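Local coordinates for SusD superfamily protein (Parabacteroides distasonis, PDB 3OTN) that probably binds carbohydrate or other nutrients at the bacterial outer membrane, at residues 30-35 with 84-89; 45-50 with 77-82; 70-75 with 461-466. All coordinates share one frame; numbering follows the deposited sequence. Where two conformers were deposited one is given.

Interaction 1: residues 30-35 with 84-89; sequences NTVFNK and QDCYAG
The carboxylate of Asp-85 is the flat group met across this contact, and Lys-35 reaches it. Lys-35 NZ sits at the syn lone pair of OD2, facing OD1, with NZ to OD2 at 2.6 Å. Asp-85 OD1 stays 3.6 Å from the same NZ, which makes this a one-oxygen salt bridge. Within its own segment, Val-32 CG1 lies over one face of the Phe-33 ring, 3.7 Å above its plane and shifted toward the rim. That same methyl approaches Cys-86 SG at 4.1 Å, linking ring and helix through a single branch. Val-32 CG2, anti to the backbone N, lies 3.6 Å from Asp-85 CB as the two side chains run alongside in opposite senses.

Lys-35 meets Asp-85 tip to tip, its chain bent at chi3 (-144°) and its CE also 3.2 Å from Asp-85 OD2. An alanine in place of Lys-35 would probably leave the buried carboxylate of Asp-85 without its positive mate and freer to turn.

Residues 30-33 are part of a 3-10 segment between helix 15-25 and strand 36-37, and they pack on helix 79-100. Helix 108-133 completes the surroundings, with Leu-124 against Phe-33 and Leu-129 against Cys-86, consistent with the TPR-like helical scaffold of SusD proteins.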
loop_
_atom_site.group_PDB
_atom_site.type_symbol
_atom_site.label_atom_id
_atom_site.label_comp_id
_atom_site.label_asym_id
_atom_site.label_seq_id
_atom_site.Cartn_x
_atom_site.Cartn_y
_atom_site.Cartn_z
ATOM N N ASN A 30 -2.842 -11.222 5.652
ATOM C CA ASN A 30 -2.106 -10.375 4.701
ATOM C C ASN A 30 -2.618 -10.441 3.235
ATOM O O ASN A 30 -2.244 -9.601 2.400
ATOM C CB ASN A 30 -0.595 -10.704 4.706
ATOM C CG ASN A 30 0.142 -10.203 5.948
ATOM O OD1 ASN A 30 -0.445 -9.971 7.039
ATOM N ND2 ASN A 30 1.452 -10.099 5.817
ATOM N N THR A 31 -3.421 -11.453 2.927
ATOM C CA THR A 31 -4.149 -11.536 1.684
ATOM C C THR A 31 -4.950 -10.273 1.430
ATOM O O THR A 31 -5.064 -9.848 0.289
ATOM C CB THR A 31 -5.098 -12.731 1.658
ATOM O OG1 THR A 31 -5.974 -12.630 2.794
ATOM C CG2 THR A 31 -4.321 -14.051 1.683
ATOM N N VAL A 32 -5.424 -9.609 2.478
ATOM C CA VAL A 32 -6.256 -8.392 2.286
ATOM C C VAL A 32 -5.548 -7.261 1.526
ATOM O O VAL A 32 -6.206 -6.448 0.857
ATOM C CB VAL A 32 -6.815 -7.844 3.640
ATOM C CG1 VAL A 32 -5.712 -7.128 4.442
ATOM C CG2 VAL A 32 -7.992 -6.926 3.396
ATOM N N PHE A 33 -4.215 -7.210 1.601
ATOM C CA PHE A 33 -3.448 -6.120 0.977
ATOM C C PHE A 33 -3.388 -6.273 -0.549
ATOM O O PHE A 33 -3.023 -5.317 -1.249
ATOM C CB PHE A 33 -2.036 -5.979 1.588
ATOM C CG PHE A 33 -2.045 -5.841 3.095
ATOM C CD1 PHE A 33 -2.812 -4.852 3.702
ATOM C CD2 PHE A 33 -1.304 -6.691 3.898
ATOM C CE1 PHE A 33 -2.878 -4.743 5.098
ATOM C CE2 PHE A 33 -1.362 -6.591 5.293
ATOM C CZ PHE A 33 -2.173 -5.628 5.883
ATOM N N ASN A 34 -3.701 -7.478 -1.048
ATOM C CA ASN A 34 -3.857 -7.707 -2.500
ATOM C C ASN A 34 -4.532 -9.035 -2.676
ATOM O O ASN A 34 -3.909 -10.096 -2.553
ATOM C CB ASN A 34 -2.492 -7.675 -3.211
ATOM C CG ASN A 34 -2.600 -7.793 -4.713
ATOM O OD1 ASN A 34 -3.441 -8.502 -5.233
ATOM N ND2 ASN A 34 -1.697 -7.099 -5.426
ATOM N N LYS A 35 -5.836 -8.992 -2.892
ATOM C CA LYS A 35 -6.555 -10.187 -3.213
ATOM C C LYS A 35 -7.736 -9.868 -4.108
ATOM O O LYS A 35 -8.307 -8.761 -4.057
ATOM C CB LYS A 35 -7.041 -10.904 -1.947
ATOM C CG LYS A 35 -8.143 -10.192 -1.160
ATOM C CD LYS A 35 -8.715 -11.097 -0.059
ATOM C CE LYS A 35 -10.203 -10.890 0.131
ATOM N NZ LYS A 35 -10.768 -11.686 1.278
ATOM N N GLN A 84 -13.594 -6.901 7.138
ATOM C CA GLN A 84 -13.680 -8.274 7.643
ATOM C C GLN A 84 -12.305 -8.933 7.749
ATOM O O GLN A 84 -12.017 -9.582 8.764
ATOM C CB GLN A 84 -14.597 -9.117 6.765
ATOM C CG GLN A 84 -16.030 -8.677 6.790
ATOM C CD GLN A 84 -16.934 -9.462 5.833
ATOM O OE1 GLN A 84 -16.498 -10.399 5.154
ATOM N NE2 GLN A 84 -18.208 -9.084 5.799
ATOM N N ASP A 85 -11.445 -8.738 6.750
ATOM C CA ASP A 85 -10.146 -9.438 6.771
ATOM C C ASP A 85 -9.168 -8.801 7.717
ATOM O O ASP A 85 -8.423 -9.526 8.332
ATOM C CB ASP A 85 -9.469 -9.484 5.407
ATOM C CG ASP A 85 -10.163 -10.424 4.431
ATOM O OD1 ASP A 85 -11.129 -11.149 4.794
ATOM O OD2 ASP A 85 -9.742 -10.386 3.269
ATOM N N CYS A 86 -9.141 -7.461 7.808
ATOM C CA CYS A 86 -8.337 -6.803 8.836
ATOM C C CYS A 86 -8.763 -7.264 10.221
ATOM O O CYS A 86 -7.914 -7.630 11.049
ATOM C CB CYS A 86 -8.365 -5.265 8.726
ATOM S SG CYS A 86 -7.341 -4.664 7.326
ATOM N N TYR A 87 -10.067 -7.281 10.484
ATOM C CA TYR A 87 -10.530 -7.737 11.796
ATOM C C TYR A 87 -10.281 -9.231 12.028
ATOM O O TYR A 87 -9.929 -9.607 13.154
ATOM C CB TYR A 87 -11.979 -7.307 12.124
ATOM C CG TYR A 87 -11.961 -5.939 12.780
ATOM C CD1 TYR A 87 -11.422 -5.760 14.039
ATOM C CD2 TYR A 87 -12.386 -4.819 12.089
ATOM C CE1 TYR A 87 -11.353 -4.493 14.614
ATOM C CE2 TYR A 87 -12.349 -3.574 12.656
ATOM C CZ TYR A 87 -11.813 -3.406 13.909
ATOM O OH TYR A 87 -11.751 -2.120 14.424
ATOM N N ALA A 88 -10.397 -10.060 10.989
ATOM C CA ALA A 88 -10.009 -11.493 11.131
ATOM C C ALA A 88 -8.529 -11.604 11.483
ATOM O O ALA A 88 -8.153 -12.380 12.334
ATOM C CB ALA A 88 -10.336 -12.302 9.840
ATOM N N GLY A 89 -7.687 -10.820 10.807
ATOM C CA GLY A 89 -6.260 -10.766 11.115
ATOM C C GLY A 89 -5.964 -10.362 12.554
ATOM O O GLY A 89 -5.109 -10.966 13.207
#

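Interaction 2: residues 45-50 with 77-82; sequences ILLLEY and LYIEDW
Leu-47 points into the first turn of helix 79-100, where Tyr-78, the N-cap residue, and Ile-79 and Trp-82 receive it. The segment 45-50 contributes a short turn with helical backbone angles at 45-47, and its contact with the helix start is apolar packing in the interior of what is probably the TPR-like part of the SusD fold. A chi1 of -176° sets Leu-47 CG anti to the backbone N, and from there CD1 and CD2 meet different partners. CD1 goes to Ile-79 CG2 at 3.9 Å, while CD2 presses against Trp-82 CD1 at 3.5 Å. The indole and the leucine cross obliquely, and farther along the same ring system Leu-48 CD1 lies 4.0 Å from Trp-82 CZ2. The indole nitrogen, Trp-82 NE1, is bonded to the carbonyl of Thr-44, the residue just before 45-50, which helps fix how the indole is turned.

The Tyr-78 ring lies between Leu-77 CB of its own segment, 3.6 Å above the plane and over the centre of one face, and Leu-46 CB across the contact, on the opposite face and offset toward the rim. Leu-46 CB also covers a face of Tyr-50, again nearer its rim, so one methylene serves two aromatic rings. The side chains of Tyr-50 and Tyr-78 cross at about a right angle, with Tyr-50 CE2 4.1 Å from Tyr-78 CE2. Their hydroxyls are bonded outside the contact, Tyr-78 OH to the carbonyl of Ser-62 and Tyr-50 OH to that of Ser-284. Helix 108-133 adds Ile-132, which touches Leu-47, Leu-48 and Trp-82. Leu-46 CD1 lies 3.3 Å from Tyr-78 OH, a methyl against a hydroxyl oxygen.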
loop_
_atom_site.group_PDB
_atom_site.type_symbol
_atom_site.label_atom_id
_atom_site.label_comp_id
_atom_site.label_asym_id
_atom_site.label_seq_id
_atom_site.Cartn_x
_atom_site.Cartn_y
_atom_site.Cartn_z
ATOM N N ILE A 45 -6.879 -3.825 -3.777
ATOM C CA ILE A 45 -6.006 -2.693 -4.117
ATOM C C ILE A 45 -6.716 -1.543 -4.804
ATOM O O ILE A 45 -6.248 -0.401 -4.739
ATOM C CB ILE A 45 -4.767 -3.065 -4.973
ATOM C CG1 ILE A 45 -5.136 -3.471 -6.413
ATOM C CG2 ILE A 45 -3.901 -4.118 -4.253
ATOM C CD1 ILE A 45 -3.875 -3.734 -7.283
ATOM N N LEU A 46 -7.855 -1.829 -5.436
ATOM C CA LEU A 46 -8.582 -0.805 -6.159
ATOM C C LEU A 46 -9.181 0.262 -5.263
ATOM O O LEU A 46 -9.314 1.405 -5.724
ATOM C CB LEU A 46 -9.670 -1.409 -7.061
ATOM C CG LEU A 46 -9.271 -2.383 -8.154
ATOM C CD1 LEU A 46 -10.492 -2.987 -8.794
ATOM C CD2 LEU A 46 -8.345 -1.748 -9.233
ATOM N N LEU A 47 -9.538 -0.088 -4.019
ATOM C CA LEU A 47 -10.139 0.872 -3.076
ATOM C C LEU A 47 -9.256 2.090 -2.886
ATOM O O LEU A 47 -9.752 3.223 -2.800
ATOM C CB LEU A 47 -10.396 0.238 -1.686
ATOM C CG LEU A 47 -11.123 1.126 -0.637
ATOM C CD1 LEU A 47 -12.544 1.519 -1.088
ATOM C CD2 LEU A 47 -11.194 0.451 0.748
ATOM N N LEU A 48 -7.951 1.836 -2.809
ATOM C CA LEU A 48 -6.955 2.867 -2.542
ATOM C C LEU A 48 -6.447 3.571 -3.792
ATOM O O LEU A 48 -5.661 4.494 -3.680
ATOM C CB LEU A 48 -5.792 2.278 -1.752
ATOM C CG LEU A 48 -6.129 1.522 -0.452
ATOM C CD1 LEU A 48 -4.857 0.957 0.157
ATOM C CD2 LEU A 48 -6.860 2.392 0.549
ATOM N N GLU A 49 -6.888 3.142 -4.970
ATOM C CA GLU A 49 -6.561 3.827 -6.223
ATOM C C GLU A 49 -7.714 4.552 -6.858
ATOM O O GLU A 49 -7.505 5.485 -7.652
ATOM C CB GLU A 49 -5.973 2.833 -7.227
ATOM C CG GLU A 49 -4.671 2.131 -6.710
ATOM C CD GLU A 49 -3.538 3.103 -6.408
ATOM O OE1 GLU A 49 -3.409 4.157 -7.086
ATOM O OE2 GLU A 49 -2.751 2.819 -5.489
ATOM N N TYR A 50 -8.930 4.131 -6.555
ATOM C CA TYR A 50 -10.094 4.709 -7.263
ATOM C C TYR A 50 -10.488 6.107 -6.873
ATOM O O TYR A 50 -11.209 6.753 -7.651
ATOM C CB TYR A 50 -11.287 3.768 -7.214
ATOM C CG TYR A 50 -11.287 2.611 -8.201
ATOM C CD1 TYR A 50 -10.397 2.528 -9.279
ATOM C CD2 TYR A 50 -12.275 1.635 -8.108
ATOM C CE1 TYR A 50 -10.506 1.498 -10.206
ATOM C CE2 TYR A 50 -12.361 0.599 -9.012
ATOM C CZ TYR A 50 -11.467 0.528 -10.051
ATOM O OH TYR A 50 -11.616 -0.512 -10.950
ATOM N N LEU A 77 -18.224 -1.625 -3.264
ATOM C CA LEU A 77 -17.285 -2.722 -3.224
ATOM C C LEU A 77 -16.047 -2.436 -2.377
ATOM O O LEU A 77 -15.755 -1.284 -2.007
ATOM C CB LEU A 77 -16.879 -3.092 -4.660
ATOM C CG LEU A 77 -17.985 -3.589 -5.597
ATOM C CD1 LEU A 77 -17.428 -3.854 -6.973
ATOM C CD2 LEU A 77 -18.665 -4.836 -5.020
ATOM N N TYR A 78 -15.315 -3.512 -2.085
ATOM C CA TYR A 78 -14.008 -3.512 -1.401
ATOM C C TYR A 78 -14.039 -3.270 0.088
ATOM O O TYR A 78 -13.277 -3.894 0.821
ATOM C CB TYR A 78 -13.003 -2.557 -2.079
ATOM C CG TYR A 78 -13.120 -2.565 -3.572
ATOM C CD1 TYR A 78 -12.976 -3.748 -4.268
ATOM C CD2 TYR A 78 -13.463 -1.412 -4.294
ATOM C CE1 TYR A 78 -13.139 -3.810 -5.630
ATOM C CE2 TYR A 78 -13.623 -1.460 -5.712
ATOM C CZ TYR A 78 -13.450 -2.681 -6.362
ATOM O OH TYR A 78 -13.601 -2.822 -7.741
ATOM N N ILE A 79 -14.855 -2.320 0.549
ATOM C CA ILE A 79 -14.873 -1.942 1.938
ATOM C C ILE A 79 -15.209 -3.146 2.870
ATOM O O ILE A 79 -14.647 -3.254 3.953
ATOM C CB ILE A 79 -15.782 -0.695 2.232
ATOM C CG1 ILE A 79 -17.247 -0.971 1.862
ATOM C CG2 ILE A 79 -15.227 0.584 1.518
ATOM C CD1 ILE A 79 -18.172 0.180 2.108
ATOM N N GLU A 80 -16.097 -4.046 2.456
ATOM C CA GLU A 80 -16.413 -5.238 3.258
ATOM C C GLU A 80 -15.195 -6.124 3.451
ATOM O O GLU A 80 -14.957 -6.631 4.542
ATOM C CB GLU A 80 -17.519 -6.083 2.603
ATOM C CG GLU A 80 -18.874 -5.588 2.912
ATOM C CD GLU A 80 -19.956 -6.296 2.132
ATOM O OE1 GLU A 80 -20.004 -6.151 0.883
ATOM O OE2 GLU A 80 -20.781 -6.944 2.796
ATOM N N ASP A 81 -14.446 -6.326 2.367
ATOM C CA ASP A 81 -13.277 -7.221 2.374
ATOM C C ASP A 81 -12.198 -6.656 3.294
ATOM O O ASP A 81 -11.589 -7.384 4.069
ATOM C CB ASP A 81 -12.724 -7.384 0.948
ATOM C CG ASP A 81 -13.808 -7.818 -0.040
ATOM O OD1 ASP A 81 -14.020 -9.027 -0.157
ATOM O OD2 ASP A 81 -14.498 -6.950 -0.620
ATOM N N TRP A 82 -11.991 -5.349 3.193
ATOM C CA TRP A 82 -10.998 -4.684 3.999
ATOM C C TRP A 82 -11.354 -4.754 5.471
ATOM O O TRP A 82 -10.491 -5.079 6.274
ATOM C CB TRP A 82 -10.780 -3.232 3.590
ATOM C CG TRP A 82 -9.851 -3.029 2.451
ATOM C CD1 TRP A 82 -10.181 -2.824 1.141
ATOM C CD2 TRP A 82 -8.435 -2.948 2.521
ATOM N NE1 TRP A 82 -9.050 -2.645 0.381
ATOM C CE2 TRP A 82 -7.959 -2.721 1.207
ATOM C CE3 TRP A 82 -7.517 -3.063 3.556
ATOM C CZ2 TRP A 82 -6.598 -2.579 0.915
ATOM C CZ3 TRP A 82 -6.152 -2.948 3.260
ATOM C CH2 TRP A 82 -5.716 -2.677 1.951
#

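Interaction 3: residues 70-75 with 461-466. With EDO (1,2-ethanediol), chain L.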
loop_
_atom_site.group_PDB
_atom_site.type_symbol
_atom_site.label_atom_id
_atom_site.label_comp_id
_atom_site.label_asym_id
_atom_site.label_seq_id
_atom_site.Cartn_x
_atom_site.Cartn_y
_atom_site.Cartn_z
ATOM N N LEU A 70 -18.629 10.193 -7.299
ATOM C CA LEU A 70 -18.764 10.610 -5.906
ATOM C C LEU A 70 -20.108 10.138 -5.325
ATOM O O LEU A 70 -20.857 10.919 -4.728
ATOM C CB LEU A 70 -18.543 12.118 -5.768
ATOM C CG LEU A 70 -17.186 12.550 -5.206
ATOM C CD1 LEU A 70 -16.017 11.986 -5.953
ATOM C CD2 LEU A 70 -17.145 14.080 -5.185
ATOM N N LEU A 71 -20.416 8.863 -5.556
ATOM C CA LEU A 71 -21.597 8.197 -5.014
ATOM C C LEU A 71 -21.243 6.929 -4.234
ATOM O O LEU A 71 -22.073 6.056 -4.075
ATOM C CB LEU A 71 -22.547 7.803 -6.146
ATOM C CG LEU A 71 -23.104 8.935 -6.995
ATOM C CD1 LEU A 71 -24.081 8.333 -8.011
ATOM C CD2 LEU A 71 -23.775 9.972 -6.094
ATOM N N VAL A 72 -20.018 6.840 -3.763
ATOM C CA VAL A 72 -19.598 5.799 -2.851
ATOM C C VAL A 72 -20.578 5.753 -1.654
ATOM O O VAL A 72 -21.021 6.810 -1.140
ATOM C CB VAL A 72 -18.129 6.019 -2.428
ATOM C CG1 VAL A 72 -17.699 5.069 -1.292
ATOM C CG2 VAL A 72 -17.209 5.800 -3.646
ATOM N N SER A 73 -20.961 4.534 -1.281
ATOM C CA SER A 73 -21.978 4.305 -0.235
ATOM C C SER A 73 -21.561 3.133 0.637
ATOM O O SER A 73 -20.529 2.469 0.374
ATOM C CB SER A 73 -23.349 4.009 -0.865
ATOM O OG SER A 73 -23.420 2.684 -1.368
ATOM N N ASP A 74 -22.377 2.858 1.657
ATOM C CA ASP A 74 -22.129 1.702 2.524
ATOM C C ASP A 74 -22.286 0.356 1.790
ATOM O O ASP A 74 -21.923 -0.664 2.328
ATOM C CB ASP A 74 -23.010 1.763 3.787
ATOM C CG ASP A 74 -24.474 1.872 3.489
ATOM O OD1 ASP A 74 -24.886 1.713 2.303
ATOM O OD2 ASP A 74 -25.216 2.150 4.463
ATOM N N ARG A 75 -22.845 0.371 0.582
ATOM C CA ARG A 75 -22.926 -0.810 -0.291
ATOM C C ARG A 75 -21.792 -0.898 -1.337
ATOM O O ARG A 75 -21.753 -1.854 -2.103
ATOM C CB ARG A 75 -24.256 -0.826 -1.035
ATOM C CG ARG A 75 -25.425 -1.143 -0.168
ATOM C CD ARG A 75 -26.717 -0.966 -0.962
ATOM N NE ARG A 75 -27.860 -1.226 -0.113
ATOM C CZ ARG A 75 -28.313 -2.434 0.216
ATOM N NH1 ARG A 75 -27.755 -3.545 -0.270
ATOM N NH2 ARG A 75 -29.378 -2.525 0.995
ATOM N N LEU A 461 -12.898 12.230 2.747
ATOM C CA LEU A 461 -11.746 11.952 3.630
ATOM C C LEU A 461 -11.722 10.529 4.235
ATOM O O LEU A 461 -10.655 10.052 4.649
ATOM C CB LEU A 461 -11.693 12.972 4.774
ATOM C CG LEU A 461 -11.387 14.434 4.398
ATOM C CD1 LEU A 461 -11.630 15.349 5.602
ATOM C CD2 LEU A 461 -9.988 14.584 3.850
ATOM N N LEU A 462 -12.884 9.879 4.314
ATOM C CA LEU A 462 -12.983 8.509 4.814
ATOM C C LEU A 462 -13.906 7.691 3.927
ATOM O O LEU A 462 -14.710 8.246 3.182
ATOM C CB LEU A 462 -13.533 8.508 6.248
ATOM C CG LEU A 462 -12.640 9.135 7.317
ATOM C CD1 LEU A 462 -13.385 9.269 8.650
ATOM C CD2 LEU A 462 -11.339 8.357 7.500
ATOM N N PHE A 463 -13.762 6.372 4.004
ATOM C CA PHE A 463 -14.670 5.442 3.366
ATOM C C PHE A 463 -15.730 5.034 4.366
ATOM O O PHE A 463 -15.509 5.118 5.573
ATOM C CB PHE A 463 -13.937 4.213 2.795
ATOM C CG PHE A 463 -13.169 4.519 1.542
ATOM C CD1 PHE A 463 -13.846 4.817 0.353
ATOM C CD2 PHE A 463 -11.800 4.525 1.532
ATOM C CE1 PHE A 463 -13.159 5.127 -0.790
ATOM C CE2 PHE A 463 -11.107 4.833 0.355
ATOM C CZ PHE A 463 -11.775 5.113 -0.777
ATOM N N PRO A 464 -16.890 4.579 3.867
ATOM C CA PRO A 464 -17.968 4.227 4.777
ATOM C C PRO A 464 -17.710 2.919 5.508
ATOM O O PRO A 464 -17.013 2.018 4.985
ATOM C CB PRO A 464 -19.186 4.032 3.840
ATOM C CG PRO A 464 -18.731 4.262 2.488
ATOM C CD PRO A 464 -17.258 4.360 2.457
ATOM N N ILE A 465 -18.321 2.794 6.669
ATOM C CA ILE A 465 -18.383 1.521 7.365
ATOM C C ILE A 465 -19.368 0.708 6.525
ATOM O O ILE A 465 -20.400 1.227 6.167
ATOM C CB ILE A 465 -18.900 1.666 8.796
ATOM C CG1 ILE A 465 -18.113 2.737 9.587
ATOM C CG2 ILE A 465 -18.862 0.320 9.511
ATOM C CD1 ILE A 465 -16.579 2.620 9.527
ATOM N N PRO A 466 -19.035 -0.550 6.177
ATOM C CA PRO A 466 -19.932 -1.383 5.351
ATOM C C PRO A 466 -21.300 -1.615 5.944
ATOM O O PRO A 466 -21.418 -1.876 7.144
ATOM C CB PRO A 466 -19.205 -2.732 5.297
ATOM C CG PRO A 466 -17.835 -2.453 5.527
ATOM C CD PRO A 466 -17.759 -1.243 6.435
HETATM C C1 EDO L . -21.025 10.038 -0.718
HETATM O O1 EDO L . -20.389 9.301 -1.756
HETATM C C2 EDO L . -22.186 10.803 -1.312
HETATM O O2 EDO L . -21.616 11.829 -2.114
#
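Phe-463 opens the contact, its ring edge near Val-72 CG1, which stands close to the ring plane 4.2 Å from Phe-463 CD1. This is loop-to-loop packing that joins the N-terminal and C-terminal regions of the SusD fold, the first loop leaving a helix through a Schellman motif at Leu-70 and carrying an ST turn at Ser-73. The two irregular segments pass each other without a hydrogen bond between them, the line from CA of 72 to CA of 74 running 36° from that between the CA atoms of 463 and 466. The backbone of Phe-463 is bonded instead to Ile-132 of helix 108-133, and its carbonyl also to Asn-479.

Pro-464 follows and carries much of the packing. Its CD takes Val-72 CG1 at 3.8 Å, the two side chains crossing at about a right angle, and its CG comes within 3.3 Å of Ser-73 O. Val-72 CG1 reaches the proline because it is anti to the backbone N (chi1 171°). Ile-465 starts its side chain away from 70-75, touching Trp-83 and Phe-133, and contributes its carbonyl oxygen, 3.6 Å from Asp-74 CB.

Pro-466, at the N-cap position of helix 467-472, lays its CA 3.7 Å from Asp-74 O, and a backbone bond between Asp-74 and Leu-467 extends the join into the helix. In the ST turn, Arg-75 N donates to Ser-73 OG at 3.1 Å. Earlier in the same segment a 1,2-ethanediol, probably from the crystallisation liquor, donates O2 to Leu-70 O and O1 to Val-72 O, the latter at 2.6 Å.

Overall arrangement
Interactions 1 and 2 are buried contacts on helix 79-100 and lie in the N-terminal region; their centres are about 11 Å apart and they touch, Val-32 and Phe-33 meeting Trp-82. Interaction 3 is only partly buried and farther from the chain's centre, and it bridges sequence regions 386 residues apart. It touches interaction 2, where Phe-463 meets Leu-47, and Ile-79 meets Pro-464 and Pro-466, but its nearest atoms lie about 6 Å from interaction 1. The chemistry differs accordingly. A salt bridge accompanies apolar packing in 30-35 with 84-89, aromatic and leucine side chains fill 45-50 with 77-82, and proline rings against backbone carbonyls characterise 70-75 with 461-466.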